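PDB 6G42: minor capsid protein from Cafeteriavirus-dependent mavirus, which forms the penton of the mavirus capsid, a pentamer of single jelly-roll subunits that probably closes the fivefold vertices of the virophage shell. Local coordinates for residues 155-163 with 171-181; 70-78 with 85-93. All coordinates share one frame; numbering follows the deposited sequence.

Interaction 1 of 2, residues 155-163 with 171-181; sequences FIMFNDDMR and FDDIDEEYSLV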
ATOM      1  N   PHE C 155      24.454  29.801  17.927  1.00101.50           N
ATOM      2  CA  PHE C 155      23.512  28.699  17.726  1.00 98.61           C
ATOM      3  C   PHE C 155      22.079  29.182  17.936  1.00 95.69           C
ATOM      4  O   PHE C 155      21.851  30.236  18.532  1.00 98.94           O
ATOM      5  CB  PHE C 155      23.769  27.585  18.741  1.00101.84           C
ATOM      6  CG  PHE C 155      24.887  26.653  18.376  1.00104.38           C
ATOM      7  CD1 PHE C 155      24.878  25.967  17.164  1.00106.22           C
ATOM      8  CD2 PHE C 155      25.926  26.411  19.273  1.00104.49           C
ATOM      9  CE1 PHE C 155      25.900  25.088  16.838  1.00106.68           C
ATOM     10  CE2 PHE C 155      26.949  25.531  18.956  1.00104.36           C
ATOM     11  CZ  PHE C 155      26.936  24.869  17.737  1.00106.69           C
ATOM     12  N   ILE C 156      21.125  28.391  17.447  1.00 89.74           N
ATOM     13  CA  ILE C 156      19.705  28.547  17.778  1.00 83.47           C
ATOM     14  C   ILE C 156      19.364  27.502  18.840  1.00 80.95           C
ATOM     15  O   ILE C 156      19.760  26.341  18.721  1.00 79.16           O
ATOM     16  CB  ILE C 156      18.798  28.348  16.545  1.00 84.79           C
ATOM     17  CG1 ILE C 156      19.100  29.408  15.477  1.00 85.17           C
ATOM     18  CG2 ILE C 156      17.320  28.418  16.934  1.00 86.17           C
ATOM     19  CD1 ILE C 156      18.563  29.074  14.099  1.00 83.69           C
ATOM     20  N   MET C 157      18.619  27.924  19.864  1.00 80.89           N
ATOM     21  CA  MET C 157      18.199  27.060  20.977  1.00 78.52           C
ATOM     22  C   MET C 157      16.712  26.754  20.879  1.00 74.75           C
ATOM     23  O   MET C 157      15.922  27.646  20.593  1.00 74.87           O
ATOM     24  CB  MET C 157      18.434  27.752  22.320  1.00 81.63           C
ATOM     25  CG  MET C 157      19.884  28.021  22.680  1.00 82.97           C
ATOM     26  SD  MET C 157      20.016  29.238  24.003  1.00 85.95           S
ATOM     27  CE  MET C 157      19.175  28.420  25.356  1.00 83.39           C
ATOM     28  N   PHE C 158      16.351  25.495  21.121  1.00 72.32           N
ATOM     29  CA  PHE C 158      14.957  25.040  21.210  1.00 70.70           C
ATOM     30  C   PHE C 158      14.760  24.479  22.617  1.00 68.74           C
ATOM     31  O   PHE C 158      15.561  23.660  23.076  1.00 68.69           O
ATOM     32  CB  PHE C 158      14.702  23.893  20.215  1.00 71.71           C
ATOM     33  CG  PHE C 158      14.384  24.320  18.794  1.00 72.25           C
ATOM     34  CD1 PHE C 158      14.860  25.510  18.239  1.00 71.32           C
ATOM     35  CD2 PHE C 158      13.634  23.474  17.983  1.00 73.98           C
ATOM     36  CE1 PHE C 158      14.565  25.857  16.928  1.00 71.33           C
ATOM     37  CE2 PHE C 158      13.339  23.818  16.671  1.00 75.27           C
ATOM     38  CZ  PHE C 158      13.805  25.012  16.143  1.00 72.45           C
ATOM     39  N   ASN C 159      13.692  24.895  23.296  1.00 68.00           N
ATOM     40  CA  ASN C 159      13.313  24.283  24.584  1.00 68.25           C
ATOM     41  C   ASN C 159      12.672  22.905  24.347  1.00 66.60           C
ATOM     42  O   ASN C 159      12.519  22.486  23.200  1.00 65.19           O
ATOM     43  CB  ASN C 159      12.414  25.216  25.416  1.00 67.98           C
ATOM     44  CG  ASN C 159      10.996  25.318  24.887  1.00 67.35           C
ATOM     45  OD1 ASN C 159      10.751  25.170  23.694  1.00 69.48           O
ATOM     46  ND2 ASN C 159      10.054  25.612  25.776  1.00 68.26           N
ATOM     47  N   ASP C 160      12.294  22.213  25.417  1.00 66.71           N
ATOM     48  CA  ASP C 160      11.872  20.815  25.306  1.00 68.42           C
ATOM     49  C   ASP C 160      10.570  20.584  24.521  1.00 70.26           C
ATOM     50  O   ASP C 160      10.420  19.541  23.892  1.00 73.91           O
ATOM     51  CB  ASP C 160      11.775  20.151  26.683  1.00 69.79           C
ATOM     52  CG  ASP C 160      11.802  18.625  26.602  1.00 71.67           C
ATOM     53  OD1 ASP C 160      12.643  18.076  25.852  1.00 72.97           O
ATOM     54  OD2 ASP C 160      10.973  17.977  27.282  1.00 71.38           O
ATOM     55  N   ASP C 161       9.637  21.534  24.554  1.00 68.54           N
ATOM     56  CA  ASP C 161       8.424  21.431  23.723  1.00 68.07           C
ATOM     57  C   ASP C 161       8.735  21.604  22.230  1.00 68.44           C
ATOM     58  O   ASP C 161       8.190  20.877  21.399  1.00 68.97           O
ATOM     59  CB  ASP C 161       7.338  22.413  24.182  1.00 67.40           C
ATOM     60  CG  ASP C 161       6.561  21.909  25.407  1.00 69.52           C
ATOM     61  OD1 ASP C 161       7.077  21.044  26.153  1.00 66.58           O
ATOM     62  OD2 ASP C 161       5.423  22.385  25.625  1.00 71.26           O
ATOM     63  N   MET C 162       9.608  22.556  21.903  1.00 69.41           N
ATOM     64  CA  MET C 162      10.101  22.740  20.530  1.00 70.67           C
ATOM     65  C   MET C 162      10.908  21.526  20.063  1.00 68.22           C
ATOM     66  O   MET C 162      10.690  21.010  18.972  1.00 69.44           O
ATOM     67  CB  MET C 162      10.971  23.998  20.434  1.00 72.96           C
ATOM     68  CG  MET C 162      10.194  25.306  20.473  1.00 73.70           C
ATOM     69  SD  MET C 162       9.500  25.755  18.873  1.00 76.38           S
ATOM     70  CE  MET C 162      10.968  26.332  18.029  1.00 75.24           C
ATOM     71  N   ARG C 163      11.841  21.093  20.905  1.00 66.89           N
ATOM     72  CA  ARG C 163      12.641  19.886  20.675  1.00 66.49           C
ATOM     73  C   ARG C 163      11.781  18.705  20.219  1.00 63.63           C
ATOM     74  O   ARG C 163      12.055  18.094  19.191  1.00 63.11           O
ATOM     75  CB  ARG C 163      13.394  19.527  21.964  1.00 69.53           C
ATOM     76  CG  ARG C 163      14.101  18.175  21.996  1.00 70.78           C
ATOM     77  CD  ARG C 163      15.311  18.150  21.091  1.00 72.22           C
ATOM     78  NE  ARG C 163      16.150  16.981  21.366  1.00 71.68           N
ATOM     79  CZ  ARG C 163      16.105  15.819  20.716  1.00 70.03           C
ATOM     80  NH1 ARG C 163      15.250  15.605  19.709  1.00 71.77           N
ATOM     81  NH2 ARG C 163      16.934  14.845  21.080  1.00 69.01           N
ATOM     82  N   PHE C 171      20.049  17.678  17.176  1.00 82.21           N
ATOM     83  CA  PHE C 171      20.115  18.403  18.453  1.00 83.18           C
ATOM     84  C   PHE C 171      21.356  18.070  19.279  1.00 86.37           C
ATOM     85  O   PHE C 171      22.001  17.041  19.071  1.00 89.98           O
ATOM     86  CB  PHE C 171      18.851  18.144  19.278  1.00 79.49           C
ATOM     87  CG  PHE C 171      17.632  18.821  18.727  1.00 77.35           C
ATOM     88  CD1 PHE C 171      17.375  20.158  19.010  1.00 76.87           C
ATOM     89  CD2 PHE C 171      16.748  18.134  17.909  1.00 75.74           C
ATOM     90  CE1 PHE C 171      16.254  20.792  18.494  1.00 75.96           C
ATOM     91  CE2 PHE C 171      15.626  18.761  17.392  1.00 75.58           C
ATOM     92  CZ  PHE C 171      15.378  20.093  17.684  1.00 75.53           C
ATOM     93  N   ASP C 172      21.666  18.969  20.213  1.00 90.84           N
ATOM     94  CA  ASP C 172      22.785  18.820  21.153  1.00 91.94           C
ATOM     95  C   ASP C 172      22.381  19.470  22.479  1.00 88.14           C
ATOM     96  O   ASP C 172      22.292  20.698  22.570  1.00 86.92           O
ATOM     97  CB  ASP C 172      24.056  19.473  20.582  1.00 94.40           C
ATOM     98  CG  ASP C 172      25.333  18.836  21.108  1.00 94.01           C
ATOM     99  OD1 ASP C 172      25.586  18.913  22.329  1.00 94.20           O
ATOM    100  OD2 ASP C 172      26.087  18.265  20.292  1.00 94.65           O
ATOM    101  N   ASP C 173      22.121  18.646  23.492  1.00 86.12           N
ATOM    102  CA  ASP C 173      21.585  19.120  24.774  1.00 89.31           C
ATOM    103  C   ASP C 173      22.647  19.814  25.635  1.00 88.88           C
ATOM    104  O   ASP C 173      23.625  19.185  26.039  1.00 88.33           O
ATOM    105  CB  ASP C 173      20.972  17.954  25.563  1.00 91.85           C
ATOM    106  CG  ASP C 173      19.739  17.351  24.885  1.00 93.43           C
ATOM    107  OD1 ASP C 173      19.360  17.792  23.773  1.00 95.94           O
ATOM    108  OD2 ASP C 173      19.140  16.424  25.475  1.00 91.07           O
ATOM    109  N   ILE C 174      22.434  21.103  25.913  1.00 90.30           N
ATOM    110  CA  ILE C 174      23.330  21.899  26.780  1.00 91.44           C
ATOM    111  C   ILE C 174      22.856  22.042  28.232  1.00 91.31           C
ATOM    112  O   ILE C 174      23.634  22.448  29.096  1.00 94.11           O
ATOM    113  CB  ILE C 174      23.583  23.328  26.219  1.00 92.22           C
ATOM    114  CG1 ILE C 174      22.277  24.113  26.000  1.00 91.17           C
ATOM    115  CG2 ILE C 174      24.387  23.244  24.934  1.00 92.13           C
ATOM    116  CD1 ILE C 174      22.460  25.615  26.007  1.00 89.34           C
ATOM    117  N   ASP C 175      21.597  21.704  28.495  1.00 92.40           N
ATOM    118  CA  ASP C 175      20.929  22.095  29.740  1.00 93.78           C
ATOM    119  C   ASP C 175      19.605  21.313  29.885  1.00 96.30           C
ATOM    120  O   ASP C 175      19.100  20.773  28.898  1.00 98.52           O
ATOM    121  CB  ASP C 175      20.745  23.628  29.698  1.00 93.59           C
ATOM    122  CG  ASP C 175      19.751  24.147  30.700  1.00 95.33           C
ATOM    123  OD1 ASP C 175      19.833  23.764  31.885  1.00100.78           O
ATOM    124  OD2 ASP C 175      18.887  24.948  30.299  1.00 92.88           O
ATOM    125  N   GLU C 176      19.067  21.233  31.106  1.00 97.97           N
ATOM    126  CA  GLU C 176      17.800  20.513  31.391  1.00 97.40           C
ATOM    127  C   GLU C 176      16.569  20.936  30.569  1.00 97.37           C
ATOM    128  O   GLU C 176      15.615  20.158  30.455  1.00 94.22           O
ATOM    129  CB  GLU C 176      17.423  20.622  32.874  1.00 98.70           C
ATOM    130  CG  GLU C 176      18.375  19.932  33.838  1.00100.06           C
ATOM    131  CD  GLU C 176      17.744  19.625  35.192  1.00100.28           C
ATOM    132  OE1 GLU C 176      16.723  20.250  35.560  1.00 99.43           O
ATOM    133  OE2 GLU C 176      18.275  18.746  35.898  1.00 98.44           O
ATOM    134  N   GLU C 177      16.574  22.165  30.049  1.00 96.05           N
ATOM    135  CA  GLU C 177      15.487  22.672  29.200  1.00 95.50           C
ATOM    136  C   GLU C 177      15.872  22.855  27.725  1.00 94.30           C
ATOM    137  O   GLU C 177      15.155  22.381  26.841  1.00 99.23           O
ATOM    138  CB  GLU C 177      14.956  23.996  29.771  1.00 95.22           C
ATOM    139  CG  GLU C 177      13.646  24.488  29.158  1.00 95.13           C
ATOM    140  CD  GLU C 177      12.509  23.488  29.283  1.00 95.74           C
ATOM    141  OE1 GLU C 177      12.372  22.861  30.355  1.00 95.85           O
ATOM    142  OE2 GLU C 177      11.750  23.322  28.307  1.00 98.02           O
ATOM    143  N   TYR C 178      16.992  23.532  27.467  1.00 92.51           N
ATOM    144  CA  TYR C 178      17.343  23.998  26.111  1.00 91.83           C
ATOM    145  C   TYR C 178      18.345  23.092  25.384  1.00 88.37           C
ATOM    146  O   TYR C 178      19.210  22.482  26.012  1.00 88.48           O
ATOM    147  CB  TYR C 178      17.874  25.437  26.171  1.00 94.35           C
ATOM    148  CG  TYR C 178      16.940  26.382  26.903  1.00 99.25           C
ATOM    149  CD1 TYR C 178      15.742  26.800  26.324  1.00102.22           C
ATOM    150  CD2 TYR C 178      17.241  26.842  28.186  1.00102.22           C
ATOM    151  CE1 TYR C 178      14.874  27.654  26.998  1.00104.70           C
ATOM    152  CE2 TYR C 178      16.383  27.695  28.868  1.00103.69           C
ATOM    153  CZ  TYR C 178      15.200  28.098  28.271  1.00105.98           C
ATOM    154  OH  TYR C 178      14.346  28.941  28.945  1.00110.44           O
ATOM    155  N   SER C 179      18.210  23.022  24.058  1.00 84.73           N
ATOM    156  CA  SER C 179      19.070  22.197  23.195  1.00 83.28           C
ATOM    157  C   SER C 179      19.499  22.996  21.968  1.00 82.41           C
ATOM    158  O   SER C 179      18.721  23.790  21.445  1.00 79.51           O
ATOM    159  CB  SER C 179      18.331  20.933  22.737  1.00 82.96           C
ATOM    160  OG  SER C 179      17.939  20.124  23.832  1.00 81.03           O
ATOM    161  N   LEU C 180      20.730  22.764  21.511  1.00 84.99           N
ATOM    162  CA  LEU C 180      21.310  23.487  20.368  1.00 89.76           C
ATOM    163  C   LEU C 180      20.933  22.852  19.031  1.00 89.70           C
ATOM    164  O   LEU C 180      21.049  21.640  18.862  1.00 93.30           O
ATOM    165  CB  LEU C 180      22.840  23.527  20.468  1.00 91.70           C
ATOM    166  CG  LEU C 180      23.471  24.160  21.708  1.00 93.91           C
ATOM    167  CD1 LEU C 180      24.971  23.892  21.723  1.00 94.03           C
ATOM    168  CD2 LEU C 180      23.191  25.654  21.786  1.00 94.41           C
ATOM    169  N   VAL C 181      20.515  23.682  18.078  1.00 86.55           N
ATOM    170  CA  VAL C 181      20.224  23.229  16.719  1.00 85.98           C
ATOM    171  C   VAL C 181      21.527  23.235  15.914  1.00 86.23           C
ATOM    172  O   VAL C 181      22.064  24.299  15.588  1.00 87.07           O
ATOM    173  CB  VAL C 181      19.160  24.118  16.034  1.00 84.25           C
ATOM    174  CG1 VAL C 181      18.868  23.639  14.617  1.00 83.30           C
ATOM    175  CG2 VAL C 181      17.875  24.125  16.851  1.00 84.25           C
TER
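An antiparallel strand pair sets Met157 and Phe158 against Leu180 and Ser179, and the first of the two strands leads through Asn159 into helix 160-165. Phe158 and Ser179 bond in both directions through their backbones, each at 2.9 Å between the N of one and the O of the other. On the sheet face carrying Phe158 and Val181, Val181 CG2 lies over the Phe158 ring, 3.9 Å from its centroid, while Met162 CE covers the ring's opposite side. Both are inner strands of a five-stranded antiparallel sheet with 171-173 at its edge. There Arg163 CD sits above the centre of the Phe171 ring, 3.4 Å from the centroid, a CH-pi contact. Because the arginine chain bends at chi2 (71°), its guanidinium slides back over Phe171 CB and CD2, only 13° from parallel with the ring. On the face carrying Met157 and Leu180, Met157 CE reaches Tyr178 CG at 3.4 Å, and Leu180 CD1 meets Phe155 CD2 at 3.6 Å. Asn159 is the helix N-cap, its OD1 accepting weakly from Met162 N while its ND2 bonds to Asp72 O. Glu177 OE2 accepts from Asp160 N at 3.1 Å, where the carboxylate would probably interact favourably with the helix N-terminus.

Interaction 2 of 2, residues 70-78 with 85-93; sequences GHDYQVGIF and IMGVREVDF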
ATOM      1  N   GLY C  70      -1.958  24.395  24.036  1.00 71.48           N
ATOM      2  CA  GLY C  70      -1.303  23.183  24.538  1.00 70.42           C
ATOM      3  C   GLY C  70       0.218  23.136  24.483  1.00 70.04           C
ATOM      4  O   GLY C  70       0.825  22.282  25.137  1.00 70.77           O
ATOM      5  N   HIS C  71       0.831  24.032  23.707  1.00 67.25           N
ATOM      6  CA  HIS C  71       2.291  24.081  23.543  1.00 66.32           C
ATOM      7  C   HIS C  71       2.899  25.284  24.272  1.00 65.67           C
ATOM      8  O   HIS C  71       2.315  26.366  24.284  1.00 65.63           O
ATOM      9  CB  HIS C  71       2.660  24.157  22.057  1.00 66.11           C
ATOM     10  CG  HIS C  71       1.913  23.187  21.191  1.00 66.30           C
ATOM     11  ND1 HIS C  71       2.381  21.923  20.906  1.00 65.40           N
ATOM     12  CD2 HIS C  71       0.730  23.304  20.543  1.00 65.96           C
ATOM     13  CE1 HIS C  71       1.516  21.302  20.124  1.00 64.75           C
ATOM     14  NE2 HIS C  71       0.506  22.118  19.886  1.00 64.29           N
ATOM     15  N   ASP C  72       4.075  25.081  24.867  1.00 67.33           N
ATOM     16  CA  ASP C  72       4.841  26.146  25.533  1.00 67.57           C
ATOM     17  C   ASP C  72       6.224  26.257  24.897  1.00 62.78           C
ATOM     18  O   ASP C  72       7.216  25.788  25.454  1.00 60.37           O
ATOM     19  CB  ASP C  72       4.974  25.863  27.036  1.00 72.14           C
ATOM     20  CG  ASP C  72       3.632  25.834  27.755  1.00 77.44           C
ATOM     21  OD1 ASP C  72       2.793  26.734  27.526  1.00 82.59           O
ATOM     22  OD2 ASP C  72       3.420  24.909  28.570  1.00 81.70           O
ATOM     23  N   TYR C  73       6.278  26.880  23.725  1.00 61.78           N
ATOM     24  CA  TYR C  73       7.526  26.989  22.969  1.00 63.99           C
ATOM     25  C   TYR C  73       8.384  28.151  23.462  1.00 66.84           C
ATOM     26  O   TYR C  73       7.862  29.151  23.954  1.00 67.30           O
ATOM     27  CB  TYR C  73       7.256  27.145  21.462  1.00 62.24           C
ATOM     28  CG  TYR C  73       6.573  25.965  20.769  1.00 62.22           C
ATOM     29  CD1 TYR C  73       6.609  24.665  21.302  1.00 61.96           C
ATOM     30  CD2 TYR C  73       5.921  26.149  19.548  1.00 62.65           C
ATOM     31  CE1 TYR C  73       5.989  23.606  20.652  1.00 62.92           C
ATOM     32  CE2 TYR C  73       5.302  25.095  18.892  1.00 63.31           C
ATOM     33  CZ  TYR C  73       5.334  23.825  19.448  1.00 63.31           C
ATOM     34  OH  TYR C  73       4.720  22.778  18.802  1.00 60.71           O
ATOM     35  N   GLN C  74       9.701  27.993  23.320  1.00 70.60           N
ATOM     36  CA  GLN C  74      10.687  29.044  23.588  1.00 73.76           C
ATOM     37  C   GLN C  74      11.892  28.852  22.679  1.00 73.13           C
ATOM     38  O   GLN C  74      12.455  27.756  22.625  1.00 72.64           O
ATOM     39  CB  GLN C  74      11.199  28.997  25.030  1.00 79.22           C
ATOM     40  CG  GLN C  74      10.194  29.361  26.108  1.00 82.79           C
ATOM     41  CD  GLN C  74      10.816  29.419  27.501  1.00 85.48           C
ATOM     42  OE1 GLN C  74      12.032  29.565  27.656  1.00 81.07           O
ATOM     43  NE2 GLN C  74       9.973  29.303  28.527  1.00 88.96           N
ATOM     44  N   VAL C  75      12.287  29.916  21.985  1.00 73.05           N
ATOM     45  CA  VAL C  75      13.561  29.938  21.247  1.00 73.67           C
ATOM     46  C   VAL C  75      14.609  30.719  22.036  1.00 76.78           C
ATOM     47  O   VAL C  75      14.289  31.389  23.017  1.00 78.74           O
ATOM     48  CB  VAL C  75      13.438  30.495  19.806  1.00 73.55           C
ATOM     49  CG1 VAL C  75      12.612  29.549  18.950  1.00 72.47           C
ATOM     50  CG2 VAL C  75      12.860  31.907  19.772  1.00 75.80           C
ATOM     51  N   GLY C  76      15.861  30.606  21.608  1.00 79.88           N
ATOM     52  CA  GLY C  76      16.973  31.311  22.246  1.00 81.65           C
ATOM     53  C   GLY C  76      18.198  31.373  21.360  1.00 84.78           C
ATOM     54  O   GLY C  76      18.233  30.756  20.296  1.00 85.58           O
ATOM     55  N   ILE C  77      19.197  32.135  21.797  1.00 90.09           N
ATOM     56  CA  ILE C  77      20.459  32.272  21.059  1.00 91.36           C
ATOM     57  C   ILE C  77      21.639  32.108  22.007  1.00 94.45           C
ATOM     58  O   ILE C  77      21.699  32.753  23.054  1.00 95.84           O
ATOM     59  CB  ILE C  77      20.550  33.614  20.312  1.00 91.56           C
ATOM     60  CG1 ILE C  77      19.254  33.831  19.523  1.00 93.50           C
ATOM     61  CG2 ILE C  77      21.776  33.631  19.401  1.00 92.53           C
ATOM     62  CD1 ILE C  77      19.274  34.957  18.524  1.00 96.21           C
ATOM     63  N   PHE C  78      22.573  31.245  21.605  1.00100.20           N
ATOM     64  CA  PHE C  78      23.729  30.853  22.408  1.00101.78           C
ATOM     65  C   PHE C  78      24.995  31.277  21.674  1.00103.28           C
ATOM     66  O   PHE C  78      25.242  30.832  20.551  1.00101.42           O
ATOM     67  CB  PHE C  78      23.715  29.337  22.608  1.00102.89           C
ATOM     68  CG  PHE C  78      24.766  28.826  23.555  1.00103.87           C
ATOM     69  CD1 PHE C  78      24.560  28.867  24.928  1.00105.45           C
ATOM     70  CD2 PHE C  78      25.951  28.274  23.074  1.00104.80           C
ATOM     71  CE1 PHE C  78      25.523  28.383  25.804  1.00106.94           C
ATOM     72  CE2 PHE C  78      26.918  27.788  23.945  1.00103.78           C
ATOM     73  CZ  PHE C  78      26.703  27.842  25.312  1.00106.03           C
ATOM     74  N   ILE C  85      24.273  31.912  27.301  1.00107.95           N
ATOM     75  CA  ILE C  85      22.956  32.226  26.737  1.00103.37           C
ATOM     76  C   ILE C  85      22.836  33.748  26.636  1.00101.00           C
ATOM     77  O   ILE C  85      23.056  34.454  27.620  1.00 97.98           O
ATOM     78  CB  ILE C  85      21.803  31.668  27.615  1.00102.02           C
ATOM     79  CG1 ILE C  85      21.860  30.135  27.680  1.00102.11           C
ATOM     80  CG2 ILE C  85      20.438  32.117  27.089  1.00101.43           C
ATOM     81  CD1 ILE C  85      21.109  29.536  28.855  1.00102.53           C
ATOM     82  N   MET C  86      22.485  34.239  25.450  1.00100.81           N
ATOM     83  CA  MET C  86      22.303  35.674  25.216  1.00101.49           C
ATOM     84  C   MET C  86      20.871  36.130  25.474  1.00102.32           C
ATOM     85  O   MET C  86      20.657  37.167  26.104  1.00104.92           O
ATOM     86  CB  MET C  86      22.720  36.037  23.795  1.00102.81           C
ATOM     87  CG  MET C  86      24.188  35.754  23.516  1.00105.50           C
ATOM     88  SD  MET C  86      24.980  37.041  22.537  1.00112.39           S
ATOM     89  CE  MET C  86      24.172  36.781  20.966  1.00111.34           C
ATOM     90  N   GLY C  87      19.898  35.363  24.988  1.00101.13           N
ATOM     91  CA  GLY C  87      18.481  35.686  25.188  1.00 98.48           C
ATOM     92  C   GLY C  87      17.553  34.505  24.977  1.00 94.68           C
ATOM     93  O   GLY C  87      17.904  33.550  24.285  1.00 90.45           O
ATOM     94  N   VAL C  88      16.378  34.578  25.604  1.00 91.48           N
ATOM     95  CA  VAL C  88      15.316  33.575  25.481  1.00 89.03           C
ATOM     96  C   VAL C  88      13.964  34.297  25.488  1.00 91.39           C
ATOM     97  O   VAL C  88      13.737  35.191  26.309  1.00 93.64           O
ATOM     98  CB  VAL C  88      15.368  32.538  26.633  1.00 85.81           C
ATOM     99  CG1 VAL C  88      14.162  31.609  26.612  1.00 86.97           C
ATOM    100  CG2 VAL C  88      16.641  31.709  26.555  1.00 85.24           C
ATOM    101  N   ARG C  89      13.071  33.891  24.584  1.00 92.60           N
ATOM    102  CA  ARG C  89      11.713  34.453  24.496  1.00 91.36           C
ATOM    103  C   ARG C  89      10.672  33.376  24.182  1.00 88.31           C
ATOM    104  O   ARG C  89      10.960  32.410  23.473  1.00 87.38           O
ATOM    105  CB  ARG C  89      11.661  35.546  23.428  1.00 92.46           C
ATOM    106  CG  ARG C  89      10.425  36.436  23.518  1.00 95.98           C
ATOM    107  CD  ARG C  89      10.443  37.558  22.489  1.00 98.31           C
ATOM    108  NE  ARG C  89      11.570  38.474  22.677  1.00101.64           N
ATOM    109  CZ  ARG C  89      11.833  39.539  21.917  1.00 98.08           C
ATOM    110  NH1 ARG C  89      11.050  39.859  20.888  1.00 96.23           N
ATOM    111  NH2 ARG C  89      12.893  40.293  22.193  1.00 97.22           N
ATOM    112  N   GLU C  90       9.463  33.555  24.715  1.00 84.81           N
ATOM    113  CA  GLU C  90       8.334  32.673  24.404  1.00 82.14           C
ATOM    114  C   GLU C  90       7.780  33.007  23.029  1.00 75.41           C
ATOM    115  O   GLU C  90       7.717  34.173  22.654  1.00 73.51           O
ATOM    116  CB  GLU C  90       7.205  32.826  25.432  1.00 85.01           C
ATOM    117  CG  GLU C  90       7.601  32.548  26.877  1.00 86.51           C
ATOM    118  CD  GLU C  90       6.416  32.511  27.838  1.00 90.37           C
ATOM    119  OE1 GLU C  90       5.250  32.689  27.405  1.00 87.09           O
ATOM    120  OE2 GLU C  90       6.656  32.297  29.048  1.00 94.87           O
ATOM    121  N   VAL C  91       7.366  31.983  22.289  1.00 73.41           N
ATOM    122  CA  VAL C  91       6.709  32.181  20.996  1.00 72.40           C
ATOM    123  C   VAL C  91       5.255  32.593  21.261  1.00 72.09           C
ATOM    124  O   VAL C  91       4.518  31.888  21.956  1.00 69.33           O
ATOM    125  CB  VAL C  91       6.778  30.919  20.102  1.00 71.25           C
ATOM    126  CG1 VAL C  91       6.105  31.159  18.749  1.00 70.51           C
ATOM    127  CG2 VAL C  91       8.227  30.500  19.886  1.00 71.08           C
ATOM    128  N   ASP C  92       4.867  33.741  20.707  1.00 72.62           N
ATOM    129  CA  ASP C  92       3.530  34.303  20.891  1.00 73.26           C
ATOM    130  C   ASP C  92       2.699  34.044  19.635  1.00 71.49           C
ATOM    131  O   ASP C  92       3.035  34.522  18.554  1.00 73.41           O
ATOM    132  CB  ASP C  92       3.628  35.812  21.176  1.00 74.73           C
ATOM    133  CG  ASP C  92       2.338  36.403  21.756  1.00 77.00           C
ATOM    134  OD1 ASP C  92       1.280  35.737  21.750  1.00 77.62           O
ATOM    135  OD2 ASP C  92       2.381  37.560  22.227  1.00 80.88           O
ATOM    136  N   PHE C  93       1.622  33.278  19.791  1.00 70.76           N
ATOM    137  CA  PHE C  93       0.696  32.963  18.694  1.00 70.50           C
ATOM    138  C   PHE C  93      -0.582  33.826  18.685  1.00 72.46           C
ATOM    139  O   PHE C  93      -1.411  33.692  17.779  1.00 73.04           O
ATOM    140  CB  PHE C  93       0.328  31.472  18.739  1.00 67.73           C
ATOM    141  CG  PHE C  93       1.486  30.548  18.449  1.00 64.39           C
ATOM    142  CD1 PHE C  93       1.849  30.254  17.137  1.00 63.04           C
ATOM    143  CD2 PHE C  93       2.209  29.968  19.485  1.00 61.39           C
ATOM    144  CE1 PHE C  93       2.909  29.400  16.864  1.00 62.45           C
ATOM    145  CE2 PHE C  93       3.270  29.115  19.218  1.00 61.44           C
ATOM    146  CZ  PHE C  93       3.620  28.829  17.906  1.00 62.36           C
TER
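Residues 74-78 and 85-90 run antiparallel, 166° between their directions, as the two arms of a beta hairpin. Val75 and Arg89 form a hydrogen-bonded pair, with 3.2 Å from N to O both ways, and Gln74-Glu90 and Gly76-Val88 flank it as non-hydrogen-bonded pairs. Nearer the turn, Ile77 faces two residues at once: its N donates to Gly87 O at 3.1 Å and its O accepts from Met86 N at 2.9 Å. This is a classic bulge, with the extra residue, Met86, in a helix-like conformation (psi -44°), and it shifts the register by one before Phe78 pairs with Ile85.

Gln74 stretches out from its strand, and its amide end passes obliquely over Val88 CG1; OE1 is taken by Tyr178 OH. Phe78 CD1 packs on Ile85 CG1 at 4.1 Å, the two side chains crossing at about a right angle. At the far end of the hairpin the strands give way to apolar packing. Tyr73 CB rests on Val91 CG2 at 3.8 Å, and Tyr73 CD2 meets the edge of the Phe93 ring, 3.9 Å from CZ, near the plane of that ring. Tyr73 OH bonds to Asp165, while Phe93 leans on Phe66 and on Ala112 of helix 106-120. Beyond the regular ladder, the backbone bonding thus fades to one weak bond, from Val91 N to Tyr73 O, just where Tyr73, Val91 and Phe93 pack together.

In the fold
Interactions 1 and 2, their centres about 10 Å apart, are successive parts of one antiparallel sheet, ordered 84-90, 74-79, 154-158, 179-181, 171-173. Strand 74-79 is shared: interaction 2 pairs it with 84-90 on one side, and backbone bonds such as Gly76 with Met157 join it to 154-158 on the other. Side chains reinforce this seam. Beside the polar links from Asn159 and Tyr178, Met162 SD packs on Tyr73 CG at 3.5 Å, and Ile77 CG2 lies 3.5 Å from Phe155 O. The second subunit approaches mainly at interaction 1, where its Gln294 bonds to Asp160 and Asp161 and its Arg25 forms a salt bridge with Asp173, whereas interaction 2 meets it at His71.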